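Long-range contact in protein (soluble lytic transglycosylase SLT70) (PDB 1QSA), which cleaves the glycosidic bonds between N-acetylmuramic acid and N-acetylglucosamine in peptidoglycan, leaving a 1,6-anhydro bond in the muramic acid product: residues A[322-327]-A[569-574]. Residues are numbered along the deposited sequence; the frame is centred on the assembly and turned at random. Where two conformers were deposited one is given.
Sequences RYWQAD and RIDAVA. With GOL (glycerol), chain R.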
loop_
_atom_site.group_PDB
_atom_site.type_symbol
_atom_site.label_atom_id
_atom_site.label_comp_id
_atom_site.label_asym_id
_atom_site.label_seq_id
_atom_site.Cartn_x
_atom_site.Cartn_y
_atom_site.Cartn_z
ATOM N N ARG A 322 22.008 -12.880 2.283
ATOM C CA ARG A 322 23.299 -13.077 1.635
ATOM C C ARG A 322 24.316 -12.152 2.326
ATOM O O ARG A 322 25.437 -12.570 2.646
ATOM C CB ARG A 322 23.215 -12.764 0.144
ATOM C CG ARG A 322 22.419 -13.805 -0.626
ATOM C CD ARG A 322 22.183 -13.374 -2.054
ATOM N NE ARG A 322 23.417 -13.349 -2.834
ATOM C CZ ARG A 322 23.596 -12.616 -3.930
ATOM N NH1 ARG A 322 22.634 -11.816 -4.371
ATOM N NH2 ARG A 322 24.755 -12.662 -4.573
ATOM N N TYR A 323 23.911 -10.910 2.613
ATOM C CA TYR A 323 24.822 -9.986 3.288
ATOM C C TYR A 323 25.180 -10.509 4.674
ATOM O O TYR A 323 26.351 -10.500 5.048
ATOM C CB TYR A 323 24.228 -8.572 3.444
ATOM C CG TYR A 323 25.153 -7.672 4.265
ATOM C CD1 TYR A 323 26.257 -7.045 3.680
ATOM C CD2 TYR A 323 24.964 -7.519 5.645
ATOM C CE1 TYR A 323 27.160 -6.298 4.451
ATOM C CE2 TYR A 323 25.851 -6.779 6.417
ATOM C CZ TYR A 323 26.944 -6.174 5.818
ATOM O OH TYR A 323 27.817 -5.449 6.577
ATOM N N TRP A 324 24.188 -10.968 5.434
ATOM C CA TRP A 324 24.491 -11.441 6.791
ATOM C C TRP A 324 25.294 -12.738 6.801
ATOM O O TRP A 324 26.052 -12.998 7.743
ATOM C CB TRP A 324 23.240 -11.458 7.675
ATOM C CG TRP A 324 22.831 -10.036 8.032
ATOM C CD1 TRP A 324 21.761 -9.334 7.530
ATOM C CD2 TRP A 324 23.553 -9.115 8.865
ATOM N NE1 TRP A 324 21.788 -8.035 7.982
ATOM C CE2 TRP A 324 22.873 -7.868 8.803
ATOM C CE3 TRP A 324 24.714 -9.218 9.654
ATOM C CZ2 TRP A 324 23.312 -6.734 9.494
ATOM C CZ3 TRP A 324 25.153 -8.082 10.348
ATOM C CH2 TRP A 324 24.449 -6.854 10.260
ATOM N N GLN A 325 25.204 -13.503 5.716
ATOM C CA GLN A 325 26.016 -14.720 5.598
ATOM C C GLN A 325 27.465 -14.255 5.407
ATOM O O GLN A 325 28.390 -14.810 6.003
ATOM C CB GLN A 325 25.576 -15.551 4.392
ATOM C CG GLN A 325 26.381 -16.839 4.214
ATOM C CD GLN A 325 26.236 -17.787 5.390
ATOM O OE1 GLN A 325 26.961 -17.687 6.385
ATOM N NE2 GLN A 325 25.291 -18.715 5.283
ATOM N N ALA A 326 27.645 -13.230 4.572
ATOM C CA ALA A 326 28.960 -12.653 4.319
ATOM C C ALA A 326 29.523 -12.083 5.623
ATOM O O ALA A 326 30.707 -12.237 5.908
ATOM C CB ALA A 326 28.859 -11.565 3.272
ATOM N N ASP A 327 28.668 -11.424 6.410
ATOM C CA ASP A 327 29.088 -10.845 7.693
ATOM C C ASP A 327 29.641 -11.929 8.638
ATOM O O ASP A 327 30.682 -11.742 9.272
ATOM C CB ASP A 327 27.911 -10.120 8.344
ATOM C CG ASP A 327 28.295 -9.429 9.643
ATOM O OD1 ASP A 327 28.845 -8.305 9.593
ATOM O OD2 ASP A 327 28.054 -10.020 10.708
ATOM N N ARG A 569 24.570 -2.282 21.411
ATOM C CA ARG A 569 25.261 -3.535 21.128
ATOM C C ARG A 569 25.471 -3.877 19.656
ATOM O O ARG A 569 26.237 -4.791 19.346
ATOM C CB ARG A 569 24.484 -4.703 21.746
ATOM C CG ARG A 569 24.439 -4.725 23.278
ATOM C CD ARG A 569 23.550 -5.859 23.776
ATOM N NE ARG A 569 22.135 -5.652 23.455
ATOM C CZ ARG A 569 21.163 -6.494 23.786
ATOM N NH1 ARG A 569 21.437 -7.621 24.449
ATOM N NH2 ARG A 569 19.919 -6.215 23.458
ATOM N N ILE A 570 24.813 -3.155 18.750
ATOM C CA ILE A 570 24.887 -3.535 17.328
ATOM C C ILE A 570 25.332 -2.452 16.346
ATOM O O ILE A 570 25.523 -1.296 16.725
ATOM C CB ILE A 570 23.526 -4.130 16.868
ATOM C CG1 ILE A 570 22.472 -3.020 16.741
ATOM C CG2 ILE A 570 23.047 -5.180 17.892
ATOM C CD1 ILE A 570 21.048 -3.533 16.501
ATOM N N ASP A 571 25.523 -2.836 15.081
ATOM C CA ASP A 571 25.939 -1.861 14.084
ATOM C C ASP A 571 24.759 -1.266 13.306
ATOM O O ASP A 571 23.605 -1.645 13.522
ATOM C CB ASP A 571 27.065 -2.402 13.167
ATOM C CG ASP A 571 26.606 -3.480 12.177
ATOM O OD1 ASP A 571 25.414 -3.604 11.862
ATOM O OD2 ASP A 571 27.489 -4.196 11.663
ATOM N N ALA A 572 25.059 -0.299 12.442
ATOM C CA ALA A 572 24.039 0.403 11.655
ATOM C C ALA A 572 23.147 -0.497 10.805
ATOM O O ALA A 572 21.916 -0.332 10.784
ATOM C CB ALA A 572 24.706 1.443 10.768
ATOM N N VAL A 573 23.756 -1.466 10.128
ATOM C CA VAL A 573 23.013 -2.371 9.252
ATOM C C VAL A 573 22.134 -3.302 10.076
ATOM O O VAL A 573 20.997 -3.549 9.716
ATOM C CB VAL A 573 23.971 -3.209 8.357
ATOM C CG1 VAL A 573 23.188 -3.927 7.261
ATOM C CG2 VAL A 573 25.060 -2.313 7.745
ATOM N N ALA A 574 22.665 -3.796 11.200
ATOM C CA ALA A 574 21.904 -4.684 12.081
ATOM C C ALA A 574 20.712 -3.923 12.682
ATOM O O ALA A 574 19.615 -4.478 12.815
ATOM C CB ALA A 574 22.803 -5.237 13.188
HETATM C C1 GOL R . 30.684 -8.191 13.834
HETATM O O1 GOL R . 31.595 -8.987 13.099
HETATM C C2 GOL R . 29.476 -7.835 12.970
HETATM O O2 GOL R . 29.923 -7.152 11.792
HETATM C C3 GOL R . 28.512 -6.931 13.746
HETATM O O3 GOL R . 27.381 -6.611 12.958
HETATM O O HOH W 1 27.476 -5.496 9.192
#
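D571 OD1 lies in the plane of the W324 ring at its edge, 3.7 Å from CH2, while the same oxygen caps helix 572-578. With CG between backbone N and carbonyl carbon (chi1 71°), OD1 accepts from A574 N at 2.8 Å, N-H...O angle 164°, nearly along the C-O axis. A574 N is itself at the rim of the indole, 3.5 Å from W324 CZ2.

No direct hydrogen bond joins D571 to D327; their carboxylates, 4.8 Å apart from D327 OD1 to D571 OD2, share a water that donates to both oxygens and accepts from Y323 OH at 2.6 Å, in the plane of the tyrosine ring. A glycerol, probably from the crystallisation liquor, also donates to both oxygens. An alanine at D571 would probably leave A574 N without its cap and the bridging water without one of its acceptors.

Beside the water and glycerol, apolar contacts add to the joint: W324 CZ2 stands 3.6 Å from V573 CG1, and CH2 packs on A574 CB. Y323 and V573 meet tip to tip, CE2 to CG1 at 4.0 Å, and Y323 CD2 sits over the centre of one W324 face. W324 NE1 is hydrogen-bonded to Y352 OH, and Y323 OH to R359 NH1.

Thus a superhelix helix, 319-331, is joined to the transglycosylase domain through W324 and Y323 packing and the shared water. Salt bridges from D327 to R301 and R359 would probably offset the like charges, consistent with two carboxylates tolerated so close together.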